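Local coordinates for protein Non-sulfated chondroitin lyase E66 (Autographa californica nucleopolyhedrovirus, PDB 3VSN) that acts as a lyase on non-sulfated chondroitin and, as a component of the virus envelope, plays an essential role in oral infectivity, at residues R374-N379 with T481-N486; R411-Q416 with K433-N438; D423-I428 with V593-N598. All coordinates share one frame; numbering follows the deposited sequence. Where two conformers were deposited one is given.

Interaction 1: R374-N379 with T481-N486; sequences RIINYN and TSVNTN
Val483 presents both of its methyls to Ile376, and this tip-to-tip meeting is the apolar centre of the contact. CG1 of Val483 lies anti to the backbone N (chi1 -179°), which turns both methyls to the isoleucine: Val483 CG1 rests 3.8 Å from Ile376 CD1, while Val483 CG2 sits 3.8 Å from Ile376 CG2. The isoleucine is thus touched on both its arms. Val483 CG1 also brushes the aliphatic part of Arg374, at 4.3 Å from its CD. At Asn484 the side chain points away from 374-379 and the backbone takes over. Its carbonyl O lies 3.5 Å from Arg374 NH2, approaching the guanidinium obliquely, a loose polar neighbour rather than a bond. Thr485 follows, and crosses the end of the arginine. Its CG2 lies over one face of the guanidinium, displaced toward the rim, 3.5 Å from Arg374 NH1 and 3.7 Å from Arg374 CZ. The chi1 of 68° sends this methyl beside the backbone N, and leaves OG1 to hydrogen-bond Asp487. Arg374 reaches Thr485 with its chain extended from CG to NE, but it is exposed and also touches a crystal neighbour, so the resting place of its guanidinium may owe something to the lattice. Phe506, on strand 504-506, touches both Ile376 and Thr485, and Asn507 accepts the backbone N-H of Arg374. Only 219 Å² is buried in all. The arrangement is that of two irregular surface loops that meet mainly through side chains, without a hydrogen bond between them, one leading into strand 390-391 and the other leaving its neighbour 472-480, in the beta-sandwich portion of a lyase that also has an alpha/alpha toroid.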
loop_
_atom_site.group_PDB
_atom_site.type_symbol
_atom_site.label_atom_id
_atom_site.label_comp_id
_atom_site.label_asym_id
_atom_site.label_seq_id
_atom_site.Cartn_x
_atom_site.Cartn_y
_atom_site.Cartn_z
ATOM N N ARG A 374 10.777 -14.675 -1.617
ATOM C CA ARG A 374 9.414 -15.171 -1.789
ATOM C C ARG A 374 8.443 -14.166 -1.184
ATOM O O ARG A 374 8.693 -13.638 -0.097
ATOM C CB ARG A 374 9.231 -16.531 -1.105
ATOM C CG ARG A 374 9.816 -17.722 -1.851
ATOM C CD ARG A 374 9.214 -19.029 -1.336
ATOM N NE ARG A 374 10.040 -20.227 -1.559
ATOM C CZ ARG A 374 11.357 -20.319 -1.359
ATOM N NH1 ARG A 374 12.059 -19.285 -0.913
ATOM N NH2 ARG A 374 11.982 -21.465 -1.598
ATOM N N ILE A 375 7.351 -13.883 -1.885
ATOM C CA ILE A 375 6.303 -13.050 -1.307
ATOM C C ILE A 375 5.403 -13.944 -0.452
ATOM O O ILE A 375 4.504 -14.617 -0.957
ATOM C CB ILE A 375 5.493 -12.263 -2.370
ATOM C CG1 ILE A 375 6.430 -11.371 -3.198
ATOM C CG2 ILE A 375 4.410 -11.424 -1.697
ATOM C CD1 ILE A 375 5.784 -10.698 -4.393
ATOM N N ILE A 376 5.686 -13.963 0.844
ATOM C CA ILE A 376 4.899 -14.732 1.799
ATOM C C ILE A 376 3.927 -13.766 2.454
ATOM O O ILE A 376 4.348 -12.879 3.195
ATOM C CB ILE A 376 5.791 -15.385 2.879
ATOM C CG1 ILE A 376 6.900 -16.218 2.223
ATOM C CG2 ILE A 376 4.949 -16.215 3.849
ATOM C CD1 ILE A 376 8.001 -16.651 3.173
ATOM N N ASN A 377 2.636 -13.918 2.163
ATOM C CA ASN A 377 1.629 -13.040 2.754
ATOM C C ASN A 377 1.143 -13.602 4.083
ATOM O O ASN A 377 1.326 -14.787 4.362
ATOM C CB ASN A 377 0.455 -12.807 1.794
ATOM C CG ASN A 377 -0.157 -11.419 1.939
ATOM O OD1 ASN A 377 0.182 -10.661 2.850
ATOM N ND2 ASN A 377 -1.069 -11.084 1.031
ATOM N N TYR A 378 0.535 -12.747 4.900
ATOM C CA TYR A 378 0.058 -13.149 6.223
ATOM C C TYR A 378 -1.219 -13.982 6.143
ATOM O O TYR A 378 -1.971 -13.897 5.171
ATOM C CB TYR A 378 -0.180 -11.918 7.107
ATOM C CG TYR A 378 1.009 -10.986 7.174
ATOM C CD1 TYR A 378 2.092 -11.265 8.013
ATOM C CD2 TYR A 378 1.058 -9.830 6.394
ATOM C CE1 TYR A 378 3.188 -10.418 8.073
ATOM C CE2 TYR A 378 2.150 -8.976 6.446
ATOM C CZ TYR A 378 3.212 -9.279 7.284
ATOM O OH TYR A 378 4.293 -8.438 7.337
ATOM N N ASN A 379 -1.437 -14.801 7.168
ATOM C CA ASN A 379 -2.731 -15.431 7.398
ATOM C C ASN A 379 -3.142 -15.222 8.861
ATOM O O ASN A 379 -2.412 -14.579 9.621
ATOM C CB ASN A 379 -2.718 -16.917 6.986
ATOM C CG ASN A 379 -1.688 -17.736 7.748
ATOM O OD1 ASN A 379 -1.719 -17.808 8.974
ATOM N ND2 ASN A 379 -0.783 -18.374 7.019
ATOM N N THR A 481 6.181 -21.218 9.269
ATOM C CA THR A 481 6.840 -22.531 9.213
ATOM C C THR A 481 6.256 -23.470 8.153
ATOM O O THR A 481 6.831 -24.521 7.882
ATOM C CB THR A 481 6.820 -23.262 10.576
ATOM O OG1 THR A 481 5.466 -23.473 10.985
ATOM C CG2 THR A 481 7.553 -22.457 11.650
ATOM N N SER A 482 5.118 -23.102 7.565
ATOM C CA SER A 482 4.524 -23.909 6.495
ATOM C C SER A 482 5.243 -23.678 5.164
ATOM O O SER A 482 5.116 -24.475 4.233
ATOM C CB SER A 482 3.019 -23.642 6.359
ATOM O OG SER A 482 2.767 -22.411 5.700
ATOM N N VAL A 483 5.999 -22.586 5.083
ATOM C CA VAL A 483 6.763 -22.263 3.881
ATOM C C VAL A 483 8.091 -23.012 3.920
ATOM O O VAL A 483 8.846 -22.901 4.881
ATOM C CB VAL A 483 7.005 -20.739 3.750
ATOM C CG1 VAL A 483 7.783 -20.414 2.479
ATOM C CG2 VAL A 483 5.682 -19.984 3.770
ATOM N N ASN A 484 8.364 -23.794 2.882
ATOM C CA ASN A 484 9.631 -24.505 2.807
ATOM C C ASN A 484 10.636 -23.754 1.940
ATOM O O ASN A 484 10.415 -23.542 0.746
ATOM C CB ASN A 484 9.428 -25.953 2.345
ATOM C CG ASN A 484 8.718 -26.803 3.391
ATOM O OD1 ASN A 484 7.546 -27.145 3.235
ATOM N ND2 ASN A 484 9.422 -27.135 4.470
ATOM N N THR A 485 11.713 -23.307 2.577
ATOM C CA THR A 485 12.809 -22.632 1.896
ATOM C C THR A 485 14.063 -23.456 2.157
ATOM O O THR A 485 14.002 -24.480 2.837
ATOM C CB THR A 485 13.011 -21.186 2.407
ATOM O OG1 THR A 485 13.494 -21.210 3.756
ATOM C CG2 THR A 485 11.706 -20.388 2.353
ATOM N N ASN A 486 15.199 -23.018 1.626
ATOM C CA ASN A 486 16.460 -23.714 1.879
ATOM C C ASN A 486 17.131 -23.310 3.200
ATOM O O ASN A 486 18.128 -23.920 3.602
ATOM C CB ASN A 486 17.417 -23.572 0.688
ATOM C CG ASN A 486 16.851 -24.171 -0.593
ATOM O OD1 ASN A 486 16.897 -23.547 -1.653
ATOM N ND2 ASN A 486 16.306 -25.377 -0.498
#

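Interaction 2: R411-Q416 with K433-N438; sequences RPTIGQ and KFAEMN
Thr413 and Ile414 both turn their backbone N-H to the carbonyl of Lys433, forming a classic beta bulge at the open end of the hairpin made by strands 414-421 and 426-434. The two bonds into that oxygen are weak for different reasons: Thr413 N is close to Lys433 O (2.8 Å) but badly bent, at 124°, whereas Ile414 N points almost straight at Lys433 O from a longer 3.3 Å. The return bond, Lys433 N to Ile414 O at 3.0 Å, is regular and completes an antiparallel hydrogen-bonded pair. Here the packing is tight. Ile414 and Lys433 share a face of the sheet, and their side chains touch near the root, CB of Ile414 being 3.9 Å from CB of Lys433, before the fully extended lysine carries its amino group away. Next to the bulge, Pro412 CB leans obliquely on the Phe434 ring, 4.3 Å from CD1; Met437 CE lies over one face of that ring, toward its rim, and Tyr348 meets it edge-to-face.

Before Thr413 and after Phe434 the two chains part, and two waters bridge them. Arg411 sends its side chain off to a salt bridge with Asp248; that side chain is about 10 Å from those of His246 and Glu350, two residues important in catalysis. The Arg411 carbonyl stays behind and accepts bonds from both waters. One of them also donates to Glu436 OE1, which Tyr348 bonds as well, and accepts the N-H of Ala435. The other water bridges Arg411 O and Glu436 OE2, 2.7 Å from each.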
loop_
_atom_site.group_PDB
_atom_site.type_symbol
_atom_site.label_atom_id
_atom_site.label_comp_id
_atom_site.label_asym_id
_atom_site.label_seq_id
_atom_site.Cartn_x
_atom_site.Cartn_y
_atom_site.Cartn_z
ATOM N N ARG A 411 -7.723 6.442 17.083
ATOM C CA ARG A 411 -6.643 7.428 17.160
ATOM C C ARG A 411 -5.697 7.060 18.295
ATOM O O ARG A 411 -6.143 6.556 19.326
ATOM C CB ARG A 411 -7.189 8.839 17.420
ATOM C CG ARG A 411 -8.088 9.409 16.334
ATOM C CD ARG A 411 -7.327 9.738 15.060
ATOM N NE ARG A 411 -8.194 10.427 14.109
ATOM C CZ ARG A 411 -8.357 11.746 14.055
ATOM N NH1 ARG A 411 -7.697 12.544 14.891
ATOM N NH2 ARG A 411 -9.180 12.269 13.157
ATOM N N PRO A 412 -4.388 7.320 18.117
ATOM C CA PRO A 412 -3.435 7.054 19.189
ATOM C C PRO A 412 -3.528 8.123 20.279
ATOM O O PRO A 412 -3.856 9.271 19.984
ATOM C CB PRO A 412 -2.086 7.142 18.474
ATOM C CG PRO A 412 -2.317 8.132 17.377
ATOM C CD PRO A 412 -3.734 7.904 16.926
ATOM N N THR A 413 -3.254 7.742 21.524
ATOM C CA THR A 413 -3.201 8.702 22.633
ATOM C C THR A 413 -2.078 9.714 22.392
ATOM O O THR A 413 -2.266 10.916 22.578
ATOM C CB THR A 413 -2.978 7.991 23.982
ATOM O OG1 THR A 413 -4.009 7.020 24.183
ATOM C CG2 THR A 413 -2.991 8.995 25.144
ATOM N N ILE A 414 -0.916 9.206 21.986
ATOM C CA ILE A 414 0.199 10.036 21.546
ATOM C C ILE A 414 0.615 9.577 20.147
ATOM O O ILE A 414 0.699 8.377 19.880
ATOM C CB ILE A 414 1.410 9.937 22.506
ATOM C CG1 ILE A 414 1.038 10.467 23.902
ATOM C CG2 ILE A 414 2.622 10.680 21.943
ATOM C CD1 ILE A 414 2.097 10.230 24.961
ATOM N N GLY A 415 0.848 10.540 19.261
ATOM C CA GLY A 415 1.388 10.262 17.935
ATOM C C GLY A 415 2.192 11.445 17.439
ATOM O O GLY A 415 1.622 12.436 16.986
ATOM N N GLN A 416 3.515 11.353 17.558
ATOM C CA GLN A 416 4.422 12.380 17.042
ATOM C C GLN A 416 5.530 11.676 16.281
ATOM O O GLN A 416 6.214 10.814 16.838
ATOM C CB GLN A 416 5.032 13.217 18.176
ATOM C CG GLN A 416 4.036 13.860 19.134
ATOM C CD GLN A 416 3.219 14.978 18.505
ATOM O OE1 GLN A 416 3.681 15.691 17.606
ATOM N NE2 GLN A 416 2.001 15.148 18.988
ATOM N N LYS A 433 1.696 6.216 21.730
ATOM C CA LYS A 433 1.034 5.537 22.838
ATOM C C LYS A 433 -0.363 5.112 22.391
ATOM O O LYS A 433 -1.101 5.901 21.792
ATOM C CB LYS A 433 0.975 6.423 24.088
ATOM C CG LYS A 433 0.457 5.706 25.331
ATOM C CD LYS A 433 0.480 6.604 26.558
ATOM C CE LYS A 433 0.125 5.828 27.819
ATOM N NZ LYS A 433 0.164 6.706 29.024
ATOM N N PHE A 434 -0.707 3.859 22.678
ATOM C CA PHE A 434 -1.950 3.262 22.206
ATOM C C PHE A 434 -2.788 2.752 23.379
ATOM O O PHE A 434 -2.470 1.714 23.971
ATOM C CB PHE A 434 -1.654 2.107 21.240
ATOM C CG PHE A 434 -0.609 2.422 20.196
ATOM C CD1 PHE A 434 -0.961 3.057 19.009
ATOM C CD2 PHE A 434 0.723 2.054 20.386
ATOM C CE1 PHE A 434 -0.007 3.329 18.036
ATOM C CE2 PHE A 434 1.682 2.326 19.419
ATOM C CZ PHE A 434 1.316 2.962 18.241
ATOM N N ALA A 435 -3.854 3.482 23.708
ATOM C CA ALA A 435 -4.746 3.116 24.814
ATOM C C ALA A 435 -5.309 1.698 24.674
ATOM O O ALA A 435 -5.372 0.955 25.653
ATOM C CB ALA A 435 -5.877 4.130 24.957
ATOM N N GLU A 436 -5.684 1.324 23.452
ATOM C CA GLU A 436 -6.350 0.041 23.194
ATOM C C GLU A 436 -5.400 -1.160 23.160
ATOM O O GLU A 436 -5.847 -2.307 23.120
ATOM C CB GLU A 436 -7.171 0.109 21.899
ATOM C CG GLU A 436 -8.303 1.132 21.905
ATOM C CD GLU A 436 -7.847 2.558 21.622
ATOM O OE1 GLU A 436 -6.672 2.773 21.251
ATOM O OE2 GLU A 436 -8.673 3.477 21.772
ATOM N N MET A 437 -4.095 -0.901 23.165
ATOM C CA MET A 437 -3.109 -1.977 23.262
ATOM C C MET A 437 -2.432 -1.960 24.629
ATOM O O MET A 437 -1.202 -2.026 24.728
ATOM C CB MET A 437 -2.084 -1.907 22.120
ATOM C CG MET A 437 -2.676 -2.255 20.758
ATOM S SD MET A 437 -1.473 -2.589 19.451
ATOM C CE MET A 437 -0.784 -0.958 19.193
ATOM N N ASN A 438 -3.253 -1.870 25.679
ATOM C CA ASN A 438 -2.774 -1.922 27.061
ATOM C C ASN A 438 -1.846 -0.745 27.414
ATOM O O ASN A 438 -0.888 -0.899 28.182
ATOM C CB ASN A 438 -2.091 -3.278 27.309
ATOM C CG ASN A 438 -1.755 -3.518 28.762
ATOM O OD1 ASN A 438 -2.502 -3.129 29.655
ATOM N ND2 ASN A 438 -0.620 -4.170 29.007
HETATM O O HOH W 1 -5.072 5.072 21.625
HETATM O O HOH W 2 -8.403 5.932 20.582
#

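Interaction 3: D423-I428 with V593-N598; sequences DTAGAI and VMVKEN
Glu597 spans the gap between two beta-sheets to reach Thr424. From CB its chain runs fully extended (chi1 177°, chi2 180°); CB and CG have no near partner in 423-428, though Val584 of the adjacent strand lies alongside the residue. At CD the group forks. OE1 is met on its syn side by the backbone N of Thr424, 2.9 Å away and almost straight at 173°, and it also takes a hydrogen bond from Thr422; Asp423 CB lies 3.7 Å from Glu597 OE1. OE2 accepts from Thr424 OG1 at 2.5 Å, very short, so the exact length deserves caution. Thr424 thus addresses both oxygens, OE1 by its backbone N-H and OE2 by its hydroxyl. Further along, small alanines on one side meet valine branches on the other. Ala427 CB lies 3.5 Å from Val595 CG2 and 3.8 Å from Val593 CG2, while Ala425 CB sits 4.2 Å from Val595 CG1. Polar bonds as well as apolar packing thus tie strand 592-597 to the turn at 422-424, whose several donors to a buried carboxylate are consistent with an ionised Glu597, although nearby Asp423 would tend to oppose it.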
loop_
_atom_site.group_PDB
_atom_site.type_symbol
_atom_site.label_atom_id
_atom_site.label_comp_id
_atom_site.label_asym_id
_atom_site.label_seq_id
_atom_site.Cartn_x
_atom_site.Cartn_y
_atom_site.Cartn_z
ATOM N N ASP A 423 19.755 10.900 -0.248
ATOM C CA ASP A 423 19.776 10.167 -1.520
ATOM C C ASP A 423 19.409 8.692 -1.383
ATOM O O ASP A 423 18.534 8.192 -2.091
ATOM C CB ASP A 423 21.157 10.270 -2.173
ATOM C CG ASP A 423 21.332 11.537 -2.976
ATOM O OD1 ASP A 423 20.416 12.382 -2.973
ATOM O OD2 ASP A 423 22.397 11.685 -3.614
ATOM N N THR A 424 20.094 7.994 -0.478
ATOM C CA THR A 424 19.934 6.545 -0.348
ATOM C C THR A 424 19.439 6.110 1.029
ATOM O O THR A 424 19.179 4.928 1.249
ATOM C CB THR A 424 21.258 5.800 -0.639
ATOM O OG1 THR A 424 22.189 6.041 0.423
ATOM C CG2 THR A 424 21.867 6.246 -1.970
ATOM N N ALA A 425 19.307 7.061 1.949
ATOM C CA ALA A 425 18.959 6.730 3.322
ATOM C C ALA A 425 17.778 7.540 3.835
ATOM O O ALA A 425 17.541 8.660 3.392
ATOM C CB ALA A 425 20.169 6.911 4.228
ATOM N N GLY A 426 17.040 6.957 4.772
ATOM C CA GLY A 426 15.912 7.634 5.400
ATOM C C GLY A 426 15.746 7.159 6.829
ATOM O O GLY A 426 15.831 5.960 7.104
ATOM N N ALA A 427 15.522 8.102 7.739
ATOM C CA ALA A 427 15.276 7.781 9.139
ATOM C C ALA A 427 13.885 8.229 9.557
ATOM O O ALA A 427 13.383 9.252 9.088
ATOM C CB ALA A 427 16.326 8.428 10.030
ATOM N N ILE A 428 13.272 7.461 10.452
ATOM C CA ILE A 428 11.961 7.805 10.986
ATOM C C ILE A 428 11.959 7.639 12.504
ATOM O O ILE A 428 12.442 6.638 13.028
ATOM C CB ILE A 428 10.819 7.020 10.285
ATOM C CG1 ILE A 428 9.446 7.412 10.852
ATOM C CG2 ILE A 428 11.053 5.512 10.343
ATOM C CD1 ILE A 428 8.284 7.012 9.966
ATOM N N VAL A 593 15.144 14.554 14.300
ATOM C CA VAL A 593 15.821 13.473 13.589
ATOM C C VAL A 593 16.629 14.095 12.450
ATOM O O VAL A 593 16.212 15.103 11.867
ATOM C CB VAL A 593 14.830 12.385 13.085
ATOM C CG1 VAL A 593 13.950 12.901 11.950
ATOM C CG2 VAL A 593 15.575 11.126 12.649
ATOM N N MET A 594 17.783 13.504 12.152
ATOM C CA MET A 594 18.691 14.036 11.139
ATOM C C MET A 594 19.379 12.906 10.390
ATOM O O MET A 594 19.731 11.886 10.989
ATOM C CB MET A 594 19.758 14.927 11.793
ATOM C CG MET A 594 20.728 15.574 10.809
ATOM S SD MET A 594 22.347 15.952 11.522
ATOM C CE MET A 594 23.121 14.346 11.396
ATOM N N VAL A 595 19.567 13.094 9.086
ATOM C CA VAL A 595 20.367 12.183 8.272
ATOM C C VAL A 595 21.358 12.999 7.454
ATOM O O VAL A 595 20.994 14.025 6.879
ATOM C CB VAL A 595 19.494 11.316 7.334
ATOM C CG1 VAL A 595 20.364 10.435 6.441
ATOM C CG2 VAL A 595 18.544 10.448 8.146
ATOM N N LYS A 596 22.608 12.540 7.420
ATOM C CA LYS A 596 23.662 13.182 6.633
ATOM C C LYS A 596 24.253 12.179 5.658
ATOM O O LYS A 596 24.645 11.077 6.048
ATOM C CB LYS A 596 24.759 13.747 7.548
ATOM C CG LYS A 596 26.000 14.239 6.817
ATOM C CD LYS A 596 26.990 14.909 7.757
ATOM C CE LYS A 596 28.339 15.108 7.082
ATOM N NZ LYS A 596 29.132 13.848 7.018
ATOM N N GLU A 597 24.310 12.568 4.390
ATOM C CA GLU A 597 24.883 11.728 3.352
ATOM C C GLU A 597 25.489 12.602 2.270
ATOM O O GLU A 597 24.829 13.496 1.728
ATOM C CB GLU A 597 23.825 10.779 2.764
ATOM C CG GLU A 597 24.348 9.917 1.626
ATOM C CD GLU A 597 23.308 8.973 1.048
ATOM O OE1 GLU A 597 22.090 9.213 1.200
ATOM O OE2 GLU A 597 23.731 7.977 0.422
ATOM N N ASN A 598 26.755 12.321 1.962
ATOM C CA ASN A 598 27.543 13.131 1.040
ATOM C C ASN A 598 27.591 14.580 1.534
ATOM O O ASN A 598 28.015 14.818 2.665
ATOM C CB ASN A 598 27.020 12.990 -0.398
ATOM C CG ASN A 598 27.053 11.550 -0.886
ATOM O OD1 ASN A 598 27.986 10.801 -0.577
ATOM N ND2 ASN A 598 26.038 11.152 -1.644
HETATM O O HOH W 3 22.632 12.844 -0.456
#

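In the fold
All three contacts belong to the beta-rich C-terminal part of the chain. Interactions 2 and 3 share strand 426-434, which starts at interaction 3 and finishes at interaction 2; their centres are 27 Å apart. Interaction 2 pairs the open end of the hairpin, whose turn lies at interaction 3, whereas interaction 3 joins that sheet to the second seven-stranded sheet. Interaction 1 stands apart, its centre 31 and 32 Å from those of interactions 2 and 3. Along the chain, interaction 2 falls entirely between the two loops of interaction 1, while interaction 3 begins there and ends far beyond. Interaction 2 alone approaches the catalytic residues; the others are structural packing.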